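Local coordinates for glutamine synthetase (Helicobacter pylori, PDB 5ZLI), which belongs to the glutamine synthetase family as a type I-beta member and builds an assembly of twelve identical chains, each carrying a beta-grasp and a catalytic domain, at residues 159-164 and 268-273; 204-209 and 253-258; 281-284 and 289-292; 294-299 and 303-308; 329-332 and 337-340. All blocks are in the same frame, centred on the assembly; numbering follows the deposited sequence.

Contact 1 of 5, residues 159-164 and 268-273; sequences YEVDSE and KPLYGD
The phenol ring of Y159 meets the carbonyl oxygen of P269, which comes to it obliquely. The hydroxyl lies nearest, OH of Y159 being 3.4 Å from O of P269, and CE1 of Y159 follows at 3.8 Å from the same oxygen. The same ring stacks with F475 of a second subunit, so the aromatic group is packed between its own chain and a neighbour. Its first torsion (chi1 84°) sets CG between the backbone N and the carbonyl carbon, sending the ring across to the other segment. Two residues along, CG2 of V161 touches CD2 of L270 at 3.5 Å, a purely apolar meeting. Y159 and V161 belong to strand 156-162, one arm of the two-stranded antiparallel sheet with 147-153, while 268-273 is a loop between strands 262-264 and 278-286. From L270 to D273 that loop makes a type II beta turn, with G272 at positive phi. F143 and F145 of strand 133-145 continue the apolar packing, both touching P269. Three backbone carbonyls bond to the second subunit: O of Y159, of V161 and of Y271 each accept a hydrogen bond from it, through its S156, N155 and S154.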
# COMPACT_ATOMS: atom_id res chain seq x y z
N TYR B 159 -6.51 -17.48 21.53
CA TYR B 159 -7.93 -17.26 21.28
C TYR B 159 -8.23 -15.77 21.28
O TYR B 159 -7.51 -14.95 21.86
CB TYR B 159 -8.82 -18.02 22.29
CG TYR B 159 -9.10 -17.34 23.62
CD1 TYR B 159 -10.06 -16.34 23.74
CD2 TYR B 159 -8.45 -17.76 24.77
CE1 TYR B 159 -10.33 -15.75 24.96
CE2 TYR B 159 -8.72 -17.18 26.00
CZ TYR B 159 -9.66 -16.17 26.09
OH TYR B 159 -9.93 -15.58 27.30
N GLU B 160 -9.32 -15.44 20.62
CA GLU B 160 -9.81 -14.07 20.67
C GLU B 160 -11.29 -14.07 20.31
O GLU B 160 -11.66 -14.35 19.16
CB GLU B 160 -9.05 -13.18 19.72
CG GLU B 160 -9.63 -11.79 19.72
CD GLU B 160 -9.23 -11.00 18.50
OE1 GLU B 160 -10.11 -10.80 17.61
OE2 GLU B 160 -8.03 -10.61 18.43
N VAL B 161 -12.12 -13.73 21.27
CA VAL B 161 -13.49 -13.43 20.94
C VAL B 161 -13.55 -11.94 20.67
O VAL B 161 -12.73 -11.16 21.17
CB VAL B 161 -14.43 -13.82 22.08
CG1 VAL B 161 -14.42 -15.31 22.20
CG2 VAL B 161 -13.97 -13.19 23.35
N ASP B 162 -14.52 -11.52 19.87
CA ASP B 162 -14.67 -10.11 19.62
C ASP B 162 -16.15 -9.81 19.52
O ASP B 162 -16.93 -10.65 19.06
CB ASP B 162 -13.93 -9.65 18.36
CG ASP B 162 -13.48 -8.19 18.45
OD1 ASP B 162 -12.56 -7.92 19.26
OD2 ASP B 162 -14.04 -7.32 17.75
N SER B 163 -16.50 -8.62 19.99
CA SER B 163 -17.87 -8.15 20.05
C SER B 163 -17.85 -6.64 19.91
O SER B 163 -16.90 -5.98 20.34
CB SER B 163 -18.56 -8.50 21.36
OG SER B 163 -19.96 -8.28 21.25
N GLU B 164 -18.91 -6.10 19.31
CA GLU B 164 -18.96 -4.66 19.19
C GLU B 164 -19.14 -3.98 20.54
O GLU B 164 -18.72 -2.83 20.70
CB GLU B 164 -20.08 -4.25 18.25
CG GLU B 164 -19.95 -2.83 17.81
CD GLU B 164 -20.77 -2.57 16.59
OE1 GLU B 164 -21.82 -3.25 16.45
OE2 GLU B 164 -20.36 -1.71 15.77
N LYS B 268 -17.10 -19.95 30.55
CA LYS B 268 -16.32 -18.74 30.81
C LYS B 268 -15.45 -18.33 29.61
O LYS B 268 -14.26 -18.65 29.55
CB LYS B 268 -15.46 -18.94 32.06
CG LYS B 268 -14.77 -17.71 32.62
CD LYS B 268 -15.72 -16.86 33.43
CE LYS B 268 -15.00 -16.10 34.49
NZ LYS B 268 -15.97 -15.21 35.12
N PRO B 269 -16.02 -17.60 28.63
CA PRO B 269 -15.20 -17.10 27.51
C PRO B 269 -14.40 -15.85 27.80
O PRO B 269 -13.37 -15.62 27.17
CB PRO B 269 -16.23 -16.81 26.41
CG PRO B 269 -17.49 -16.51 27.15
CD PRO B 269 -17.47 -17.41 28.38
N LEU B 270 -14.85 -15.02 28.73
CA LEU B 270 -14.18 -13.76 29.01
C LEU B 270 -13.62 -13.84 30.42
O LEU B 270 -14.37 -14.06 31.37
CB LEU B 270 -15.14 -12.58 28.91
CG LEU B 270 -15.92 -12.42 27.61
CD1 LEU B 270 -16.94 -11.32 27.75
CD2 LEU B 270 -14.97 -12.11 26.51
N TYR B 271 -12.31 -13.62 30.54
CA TYR B 271 -11.74 -13.45 31.86
C TYR B 271 -12.25 -12.15 32.46
O TYR B 271 -12.42 -11.14 31.77
CB TYR B 271 -10.22 -13.47 31.81
CG TYR B 271 -9.60 -13.43 33.18
CD1 TYR B 271 -9.77 -14.47 34.07
CD2 TYR B 271 -8.86 -12.33 33.59
CE1 TYR B 271 -9.21 -14.43 35.35
CE2 TYR B 271 -8.30 -12.27 34.87
CZ TYR B 271 -8.48 -13.33 35.74
OH TYR B 271 -7.92 -13.30 37.01
N GLY B 272 -12.56 -12.18 33.74
CA GLY B 272 -12.95 -10.95 34.40
C GLY B 272 -14.37 -10.49 34.15
O GLY B 272 -14.72 -9.38 34.55
N ASP B 273 -15.21 -11.33 33.53
CA ASP B 273 -16.62 -11.02 33.42
C ASP B 273 -17.40 -12.28 33.74
O ASP B 273 -16.83 -13.36 33.90
CB ASP B 273 -16.99 -10.47 32.05
CG ASP B 273 -18.18 -9.50 32.12
OD1 ASP B 273 -18.80 -9.37 33.21
OD2 ASP B 273 -18.46 -8.83 31.10

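Contact 2 of 5, residues 204-209 and 253-258; sequences TEIVKV and KMVAHL
The backbone N of V209 is shared by two carbonyls of its own helix, those of E205 and I206, and all three residues close on V255 of the other helix. The bond to O of E205 spans 3.3 Å and is the regular helical one; that to O of I206 is weak. V255 is central, with far more surface buried here than any other residue. Its CG1 lies anti to the backbone N (chi1 162°) and reaches CG1 of I206 at 3.7 Å. The same methyl lies 4.0 Å from CG of E205, against the aliphatic part of that extended side chain, while CG2 of V255 meets CG2 of V209 at 4.2 Å. These are helices 200-212 and 238-258 of the catalytic domain, whose short segments run 9.8 Å apart at closest approach with their directions 130° apart, nearer antiparallel than parallel. V251 and V252, a turn earlier on helix 238-258, carry the packing on to V209 and I206. F89, in a loop, touches both V209 and V255. Outward, K208 forms a salt bridge with E25 of a third subunit, and NZ of K253 hydrogen-bonds to O of C481 of a second.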
# COMPACT_ATOMS: atom_id res chain seq x y z
N THR B 204 -34.99 -11.04 20.58
CA THR B 204 -36.37 -11.14 20.18
C THR B 204 -36.56 -12.12 19.02
O THR B 204 -37.57 -12.83 18.96
CB THR B 204 -36.88 -9.75 19.81
OG1 THR B 204 -36.95 -8.96 21.00
CG2 THR B 204 -38.22 -9.83 19.21
N GLU B 205 -35.60 -12.17 18.09
CA GLU B 205 -35.72 -13.10 16.96
C GLU B 205 -35.49 -14.55 17.40
O GLU B 205 -36.02 -15.48 16.78
CB GLU B 205 -34.77 -12.71 15.84
CG GLU B 205 -34.68 -13.70 14.66
CD GLU B 205 -33.72 -13.19 13.57
OE1 GLU B 205 -33.04 -12.16 13.82
OE2 GLU B 205 -33.64 -13.82 12.47
N ILE B 206 -34.66 -14.76 18.42
CA ILE B 206 -34.47 -16.10 18.97
C ILE B 206 -35.78 -16.66 19.53
O ILE B 206 -36.26 -17.71 19.10
CB ILE B 206 -33.35 -16.06 20.03
CG1 ILE B 206 -32.01 -15.92 19.27
CG2 ILE B 206 -33.40 -17.24 20.95
CD1 ILE B 206 -30.80 -15.58 20.10
N VAL B 207 -36.38 -15.97 20.50
CA VAL B 207 -37.60 -16.52 21.07
C VAL B 207 -38.72 -16.64 20.03
O VAL B 207 -39.62 -17.47 20.17
CB VAL B 207 -38.03 -15.72 22.31
CG1 VAL B 207 -36.81 -15.24 23.08
CG2 VAL B 207 -38.87 -14.61 21.90
N LYS B 208 -38.69 -15.86 18.97
CA LYS B 208 -39.65 -16.16 17.92
C LYS B 208 -39.42 -17.55 17.37
O LYS B 208 -40.36 -18.32 17.16
CB LYS B 208 -39.59 -15.12 16.80
CG LYS B 208 -40.48 -13.93 17.07
CD LYS B 208 -41.90 -14.41 17.28
CE LYS B 208 -42.60 -13.64 18.38
NZ LYS B 208 -42.95 -12.28 17.90
N VAL B 209 -38.16 -17.93 17.19
CA VAL B 209 -37.88 -19.22 16.60
C VAL B 209 -37.96 -20.32 17.64
O VAL B 209 -38.31 -21.46 17.31
CB VAL B 209 -36.52 -19.22 15.88
CG1 VAL B 209 -36.22 -20.60 15.32
CG2 VAL B 209 -36.54 -18.22 14.76
N LYS B 253 -27.75 -20.68 18.20
CA LYS B 253 -26.52 -20.79 17.41
C LYS B 253 -26.78 -20.47 15.95
O LYS B 253 -25.99 -19.78 15.29
CB LYS B 253 -25.91 -22.19 17.52
CG LYS B 253 -24.71 -22.27 18.48
CD LYS B 253 -24.26 -23.70 18.71
CE LYS B 253 -25.23 -24.50 19.50
NZ LYS B 253 -24.58 -25.72 20.00
N MET B 254 -27.92 -20.91 15.46
CA MET B 254 -28.26 -20.77 14.07
C MET B 254 -28.81 -19.40 13.77
O MET B 254 -28.84 -19.00 12.60
CB MET B 254 -29.22 -21.87 13.72
CG MET B 254 -28.53 -23.17 13.50
SD MET B 254 -27.58 -23.05 12.01
CE MET B 254 -28.90 -23.29 10.83
N VAL B 255 -29.40 -18.75 14.77
CA VAL B 255 -29.94 -17.40 14.58
C VAL B 255 -28.84 -16.37 14.71
O VAL B 255 -28.76 -15.45 13.89
CB VAL B 255 -31.10 -17.13 15.55
CG1 VAL B 255 -31.36 -15.63 15.67
CG2 VAL B 255 -32.33 -17.85 15.04
N ALA B 256 -27.99 -16.52 15.72
CA ALA B 256 -26.71 -15.81 15.69
C ALA B 256 -26.07 -15.93 14.31
O ALA B 256 -25.51 -14.96 13.79
CB ALA B 256 -25.77 -16.35 16.77
N HIS B 257 -26.12 -17.14 13.71
CA HIS B 257 -25.48 -17.40 12.43
C HIS B 257 -26.14 -16.70 11.24
O HIS B 257 -25.45 -16.22 10.33
CB HIS B 257 -25.40 -18.89 12.18
CG HIS B 257 -24.84 -19.21 10.84
ND1 HIS B 257 -23.48 -19.21 10.58
CD2 HIS B 257 -25.44 -19.49 9.66
CE1 HIS B 257 -23.28 -19.49 9.31
NE2 HIS B 257 -24.45 -19.65 8.73
N LEU B 258 -27.48 -16.71 11.16
CA LEU B 258 -28.16 -16.13 10.00
C LEU B 258 -27.95 -14.63 9.94
O LEU B 258 -27.97 -14.05 8.85
CB LEU B 258 -29.65 -16.43 10.04
CG LEU B 258 -30.46 -16.40 8.74
CD1 LEU B 258 -30.17 -17.66 7.87
CD2 LEU B 258 -31.98 -16.24 9.03

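Contact 3 of 5, residues 281-284 and 289-292; sequences HVSV and ENLF
V284, F292 and S283 have the most surface buried where strand 278-286 turns back into strand 289-290. The F292 ring lies flat against the backbone of the first strand: CA of S283 sits over one face, 4.2 Å from the ring centroid and only 14° off the normal, a CH-pi contact. N of V284 stands over that same face, toward the rim. Flanking methyls grip the ring, CG2 of V284 at 3.6 Å from CE1 of F292 and CG2 of V282 at 3.7 Å from CE2. V284 also supplies the single hydrogen bond between the segments: its O accepts from N of L291 at 3.1 Å, with the donor in the carbonyl plane. The turn into the ring is set by N290, whose OD1 takes the N-H of F292 at 2.9 Å in an Asx turn. With CG anti to the backbone N (chi1 -176°), that amide is carried back toward S283 and V284; its ND2 binds O of A364. OG of S283 has its partner in W285. F307 meets the F292 ring edge-to-face. Polar bonds thus set the path of the chain as it leaves the return strand, and dispersion and CH-pi contacts seat F292 between the sheet and helix 302-313.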
# COMPACT_ATOMS: atom_id res chain seq x y z
N HIS B 281 -33.77 -25.52 37.64
CA HIS B 281 -34.84 -25.50 38.64
C HIS B 281 -35.49 -26.87 38.73
O HIS B 281 -35.93 -27.42 37.70
CB HIS B 281 -35.89 -24.43 38.28
CG HIS B 281 -35.42 -23.01 38.38
ND1 HIS B 281 -36.27 -21.98 38.75
CD2 HIS B 281 -34.21 -22.44 38.16
CE1 HIS B 281 -35.60 -20.84 38.76
NE2 HIS B 281 -34.35 -21.09 38.41
N VAL B 282 -35.59 -27.44 39.95
CA VAL B 282 -36.20 -28.76 40.10
C VAL B 282 -37.46 -28.70 40.97
O VAL B 282 -37.56 -27.91 41.90
CB VAL B 282 -35.20 -29.79 40.68
CG1 VAL B 282 -33.95 -29.89 39.84
CG2 VAL B 282 -34.85 -29.42 42.11
N SER B 283 -38.43 -29.54 40.63
CA SER B 283 -39.49 -29.93 41.55
C SER B 283 -39.84 -31.37 41.21
O SER B 283 -39.79 -31.78 40.04
CB SER B 283 -40.80 -29.09 41.48
OG SER B 283 -41.51 -29.19 40.24
N VAL B 284 -40.21 -32.14 42.23
CA VAL B 284 -40.74 -33.48 42.04
C VAL B 284 -42.21 -33.45 42.43
O VAL B 284 -42.54 -33.02 43.54
CB VAL B 284 -39.96 -34.50 42.88
CG1 VAL B 284 -40.49 -35.87 42.62
CG2 VAL B 284 -38.49 -34.40 42.59
N GLU B 289 -49.59 -33.42 43.30
CA GLU B 289 -49.20 -32.64 44.47
C GLU B 289 -47.71 -32.34 44.34
O GLU B 289 -46.96 -33.14 43.77
CB GLU B 289 -49.52 -33.39 45.78
CG GLU B 289 -48.72 -34.70 46.07
CD GLU B 289 -49.61 -35.88 46.52
OE1 GLU B 289 -50.86 -35.81 46.38
OE2 GLU B 289 -49.06 -36.91 47.00
N ASN B 290 -47.29 -31.18 44.82
CA ASN B 290 -45.89 -30.80 44.68
C ASN B 290 -45.18 -31.20 45.96
O ASN B 290 -45.25 -30.48 46.96
CB ASN B 290 -45.77 -29.31 44.39
CG ASN B 290 -44.33 -28.89 44.15
OD1 ASN B 290 -43.39 -29.56 44.55
ND2 ASN B 290 -44.16 -27.77 43.45
N LEU B 291 -44.39 -32.26 45.89
CA LEU B 291 -43.79 -32.78 47.11
C LEU B 291 -42.73 -31.86 47.69
O LEU B 291 -42.30 -32.09 48.83
CB LEU B 291 -43.20 -34.18 46.89
CG LEU B 291 -44.11 -35.41 46.82
CD1 LEU B 291 -45.13 -35.26 45.74
CD2 LEU B 291 -43.30 -36.65 46.61
N PHE B 292 -42.32 -30.83 46.97
CA PHE B 292 -41.27 -29.95 47.48
C PHE B 292 -41.83 -28.89 48.40
O PHE B 292 -41.10 -28.36 49.23
CB PHE B 292 -40.53 -29.29 46.33
CG PHE B 292 -39.35 -30.07 45.86
CD1 PHE B 292 -39.37 -31.46 45.90
CD2 PHE B 292 -38.20 -29.44 45.41
CE1 PHE B 292 -38.28 -32.20 45.49
CE2 PHE B 292 -37.11 -30.17 44.99
CZ PHE B 292 -37.15 -31.57 45.03

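Contact 4 of 5, residues 294-299 and 303-308; sequences GETYKG and FALHFL
L305 and T296 make the closest part of this small surface contact, in which one leucine methyl does almost all the touching. CD1 of L305 lies 3.7 Å from CG2 of T296 and 4.0 Å from CB of Y297, so it sits against two successive residues of the loop. T296 presents its CG2 methyl because that carbon is anti to the backbone N, whereas OG1 stands beside the N. The L305 side chain points from helix 302-313 at the loop, and P398 lies against it as well. Beyond this point the packing thins. From CB onward the Y297 side chain leads away from the helix: its ring has CG of K298 3.8 Å above one face, and A401 touches the Y297 side chain. E295 and K298 are exposed, K298 making a long, weak ion pair with D403. The loop's own closure, N of G294 to O of G299, is a weak bond of 3.4 Å. The helix is firmer, with N of F307 bonded to O of F303 at 2.9 Å, and other residues of the helix, F303 and the buried F307, pack on strand 278-286. No hydrogen bond crosses between loop and helix, so apolar contact with L305 holds the 294-299 loop here, with little directional preference, while E295 and K298 stay exposed to solvent.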
# COMPACT_ATOMS: atom_id res chain seq x y z
N GLY B 294 -43.91 -27.56 51.51
CA GLY B 294 -44.35 -28.00 52.81
C GLY B 294 -44.12 -26.85 53.75
O GLY B 294 -43.96 -25.71 53.31
N GLU B 295 -44.05 -27.16 55.05
CA GLU B 295 -43.80 -26.09 56.02
C GLU B 295 -42.62 -26.39 56.93
O GLU B 295 -42.39 -25.67 57.90
CB GLU B 295 -45.07 -25.75 56.83
CG GLU B 295 -46.24 -25.23 55.95
CD GLU B 295 -46.04 -23.76 55.48
OE1 GLU B 295 -45.89 -22.88 56.36
OE2 GLU B 295 -46.03 -23.49 54.25
N THR B 296 -41.82 -27.41 56.59
CA THR B 296 -40.58 -27.67 57.29
C THR B 296 -39.67 -26.44 57.28
O THR B 296 -39.06 -26.10 58.30
CB THR B 296 -39.90 -28.88 56.67
OG1 THR B 296 -40.86 -29.94 56.50
CG2 THR B 296 -38.72 -29.37 57.53
N TYR B 297 -39.61 -25.73 56.16
CA TYR B 297 -38.73 -24.57 56.02
C TYR B 297 -39.47 -23.57 55.13
O TYR B 297 -40.69 -23.67 54.93
CB TYR B 297 -37.34 -24.96 55.47
CG TYR B 297 -36.29 -23.87 55.62
CD1 TYR B 297 -35.90 -23.44 56.88
CD2 TYR B 297 -35.69 -23.29 54.52
CE1 TYR B 297 -34.93 -22.46 57.04
CE2 TYR B 297 -34.73 -22.30 54.66
CZ TYR B 297 -34.36 -21.89 55.92
OH TYR B 297 -33.41 -20.91 56.08
N LYS B 298 -38.75 -22.60 54.58
CA LYS B 298 -39.37 -21.52 53.79
C LYS B 298 -40.27 -21.98 52.64
O LYS B 298 -40.04 -21.61 51.48
CB LYS B 298 -38.28 -20.57 53.29
CG LYS B 298 -37.64 -19.81 54.45
CD LYS B 298 -36.35 -19.13 54.04
CE LYS B 298 -35.81 -18.24 55.16
NZ LYS B 298 -34.47 -17.68 54.81
N GLY B 299 -41.28 -22.78 52.94
CA GLY B 299 -42.20 -23.25 51.93
C GLY B 299 -41.75 -24.53 51.28
O GLY B 299 -42.23 -24.86 50.18
N PHE B 303 -39.43 -33.71 52.49
CA PHE B 303 -39.10 -34.45 51.27
C PHE B 303 -38.11 -33.67 50.41
O PHE B 303 -37.10 -34.22 49.95
CB PHE B 303 -40.39 -34.74 50.51
CG PHE B 303 -40.19 -35.53 49.26
CD1 PHE B 303 -40.09 -36.91 49.30
CD2 PHE B 303 -40.12 -34.90 48.03
CE1 PHE B 303 -39.91 -37.65 48.14
CE2 PHE B 303 -39.94 -35.64 46.86
CZ PHE B 303 -39.83 -37.02 46.93
N ALA B 304 -38.38 -32.38 50.18
CA ALA B 304 -37.48 -31.53 49.40
C ALA B 304 -36.14 -31.32 50.09
O ALA B 304 -35.10 -31.29 49.44
CB ALA B 304 -38.13 -30.19 49.09
N LEU B 305 -36.15 -31.10 51.41
CA LEU B 305 -34.88 -30.85 52.09
C LEU B 305 -34.00 -32.08 52.12
O LEU B 305 -32.77 -31.97 52.09
CB LEU B 305 -35.11 -30.37 53.52
CG LEU B 305 -35.43 -28.90 53.69
CD1 LEU B 305 -36.16 -28.73 54.99
CD2 LEU B 305 -34.13 -28.13 53.67
N HIS B 306 -34.61 -33.27 52.18
CA HIS B 306 -33.85 -34.50 52.04
C HIS B 306 -33.35 -34.65 50.61
O HIS B 306 -32.19 -35.03 50.39
CB HIS B 306 -34.71 -35.70 52.47
CG HIS B 306 -34.92 -35.79 53.96
ND1 HIS B 306 -33.94 -35.45 54.87
CD2 HIS B 306 -36.00 -36.15 54.69
CE1 HIS B 306 -34.41 -35.61 56.10
NE2 HIS B 306 -35.66 -36.03 56.01
N PHE B 307 -34.17 -34.29 49.62
CA PHE B 307 -33.67 -34.21 48.25
C PHE B 307 -32.41 -33.33 48.16
O PHE B 307 -31.39 -33.75 47.60
CB PHE B 307 -34.79 -33.68 47.35
CG PHE B 307 -34.45 -33.69 45.90
CD1 PHE B 307 -33.62 -32.73 45.37
CD2 PHE B 307 -34.99 -34.63 45.07
CE1 PHE B 307 -33.34 -32.74 44.05
CE2 PHE B 307 -34.71 -34.64 43.74
CZ PHE B 307 -33.89 -33.69 43.23
N LEU B 308 -32.48 -32.12 48.71
CA LEU B 308 -31.35 -31.19 48.65
C LEU B 308 -30.11 -31.74 49.33
O LEU B 308 -28.98 -31.52 48.86
CB LEU B 308 -31.75 -29.85 49.27
CG LEU B 308 -30.57 -28.91 49.55
CD1 LEU B 308 -30.00 -28.47 48.24
CD2 LEU B 308 -31.02 -27.70 50.39

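Contact 5 of 5, residues 329-332 and 337-340; sequences YKRL and EAPS
The contact closes the connection between helix 326-331 and strand 341-346 in the catalytic domain: R331 and L332 lie against A338, P339 and S340 of the loop leading to the strand. A338 is central. Its CB points toward segment 329-332 and lies by the carbonyl O of R331, a separation of 3.1 Å that is doubtful at this resolution, and 4.2 Å from CG of R331. The R331 side chain is extended, with CG anti to the backbone N (chi1 166°), so its aliphatic part runs past the alanine and carries the guanidinium beyond it. There NH1 hydrogen-bonds to O of F370 and NH2 to O of R369. L332 lies against the next peptide along: its CD2 is 4.0 Å from O of P339, and CB is 4.1 Å from that oxygen. At the far end OG of S340 stands 4.0 Å from O of L332, while the S340 backbone hydrogen-bonds to the backbone of M422. The P339 ring packs on F370, and L332 on N323. R369 serves both sides, its O receiving R331 and its NH2 giving a hydrogen bond to O of E337. NZ of K330 makes a salt bridge with E474 of a second subunit. Between the two segments themselves no hydrogen bond is made; van der Waals contact joins them, and residues 369-370 tie both to one further strip of chain. The two carbonyls bonded to the guanidinium of this buried arginine probably offset part of the cost of hiding its charge.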
# COMPACT_ATOMS: atom_id res chain seq x y z
N TYR B 329 -14.75 -24.78 35.24
CA TYR B 329 -14.11 -24.43 36.49
C TYR B 329 -13.43 -23.07 36.46
O TYR B 329 -13.07 -22.57 37.51
CB TYR B 329 -13.12 -25.53 36.84
CG TYR B 329 -13.85 -26.81 37.06
CD1 TYR B 329 -14.29 -27.18 38.33
CD2 TYR B 329 -14.19 -27.61 35.99
CE1 TYR B 329 -15.00 -28.34 38.53
CE2 TYR B 329 -14.90 -28.79 36.17
CZ TYR B 329 -15.30 -29.15 37.44
OH TYR B 329 -16.00 -30.32 37.61
N LYS B 330 -13.26 -22.47 35.28
CA LYS B 330 -12.91 -21.05 35.23
C LYS B 330 -14.07 -20.16 35.65
O LYS B 330 -13.84 -18.99 35.98
CB LYS B 330 -12.45 -20.69 33.82
CG LYS B 330 -11.51 -21.74 33.26
CD LYS B 330 -10.05 -21.44 33.65
CE LYS B 330 -9.22 -22.70 33.61
NZ LYS B 330 -9.37 -23.47 32.36
N ARG B 331 -15.29 -20.67 35.61
CA ARG B 331 -16.48 -19.97 36.04
C ARG B 331 -16.72 -20.09 37.54
O ARG B 331 -17.28 -19.16 38.14
CB ARG B 331 -17.67 -20.51 35.26
CG ARG B 331 -19.03 -20.15 35.80
CD ARG B 331 -20.10 -20.64 34.86
NE ARG B 331 -21.44 -20.47 35.40
CZ ARG B 331 -22.06 -21.35 36.19
NH1 ARG B 331 -21.47 -22.49 36.54
NH2 ARG B 331 -23.28 -21.08 36.64
N LEU B 332 -16.33 -21.22 38.15
CA LEU B 332 -16.58 -21.50 39.56
C LEU B 332 -15.57 -20.82 40.48
O LEU B 332 -15.05 -21.43 41.43
CB LEU B 332 -16.56 -23.02 39.76
CG LEU B 332 -17.51 -23.75 38.77
CD1 LEU B 332 -17.44 -25.29 38.93
CD2 LEU B 332 -18.99 -23.25 38.72
N GLU B 337 -21.39 -14.15 40.76
CA GLU B 337 -22.66 -14.82 41.04
C GLU B 337 -22.60 -16.31 40.66
O GLU B 337 -23.62 -16.92 40.32
CB GLU B 337 -23.79 -14.06 40.35
CG GLU B 337 -23.88 -12.70 41.03
CD GLU B 337 -24.79 -11.69 40.37
OE1 GLU B 337 -25.59 -12.07 39.47
OE2 GLU B 337 -24.65 -10.49 40.74
N ALA B 338 -21.39 -16.88 40.75
CA ALA B 338 -21.10 -18.28 40.52
C ALA B 338 -20.75 -18.97 41.83
O ALA B 338 -19.88 -18.49 42.57
CB ALA B 338 -19.94 -18.43 39.54
N PRO B 339 -21.39 -20.10 42.14
CA PRO B 339 -21.13 -20.79 43.40
C PRO B 339 -19.77 -21.46 43.47
O PRO B 339 -19.37 -22.20 42.56
CB PRO B 339 -22.24 -21.84 43.46
CG PRO B 339 -22.58 -22.09 42.02
CD PRO B 339 -22.47 -20.75 41.37
N SER B 340 -19.05 -21.19 44.57
CA SER B 340 -17.94 -22.01 45.02
C SER B 340 -18.23 -22.72 46.35
O SER B 340 -17.48 -23.63 46.72
CB SER B 340 -16.65 -21.16 45.16
OG SER B 340 -15.49 -21.96 45.35

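How the contacts relate
All five contacts belong to the catalytic domain. Along the chain, contact 2 falls between the two halves of contact 1; contacts 3, 4 and 5 then follow in series. Contacts 3 and 4 form one continuous patch, their centres about 10 Å apart, where CB of L291 meets CD2 of F303 at 3.4 Å and helix 302-313 covers the hairpin. Contacts 1 and 5 also touch, K268 packing on K330 and R331, and both face the second subunit. Contact 1 lies across the chain's centre from contact 3, about 37 Å between centres. The loop of contact 1 leads into strand 278-286 of contact 3; contacts 1, 2 and 5 also meet other subunits, whereas contacts 3 and 4 touch no other chain.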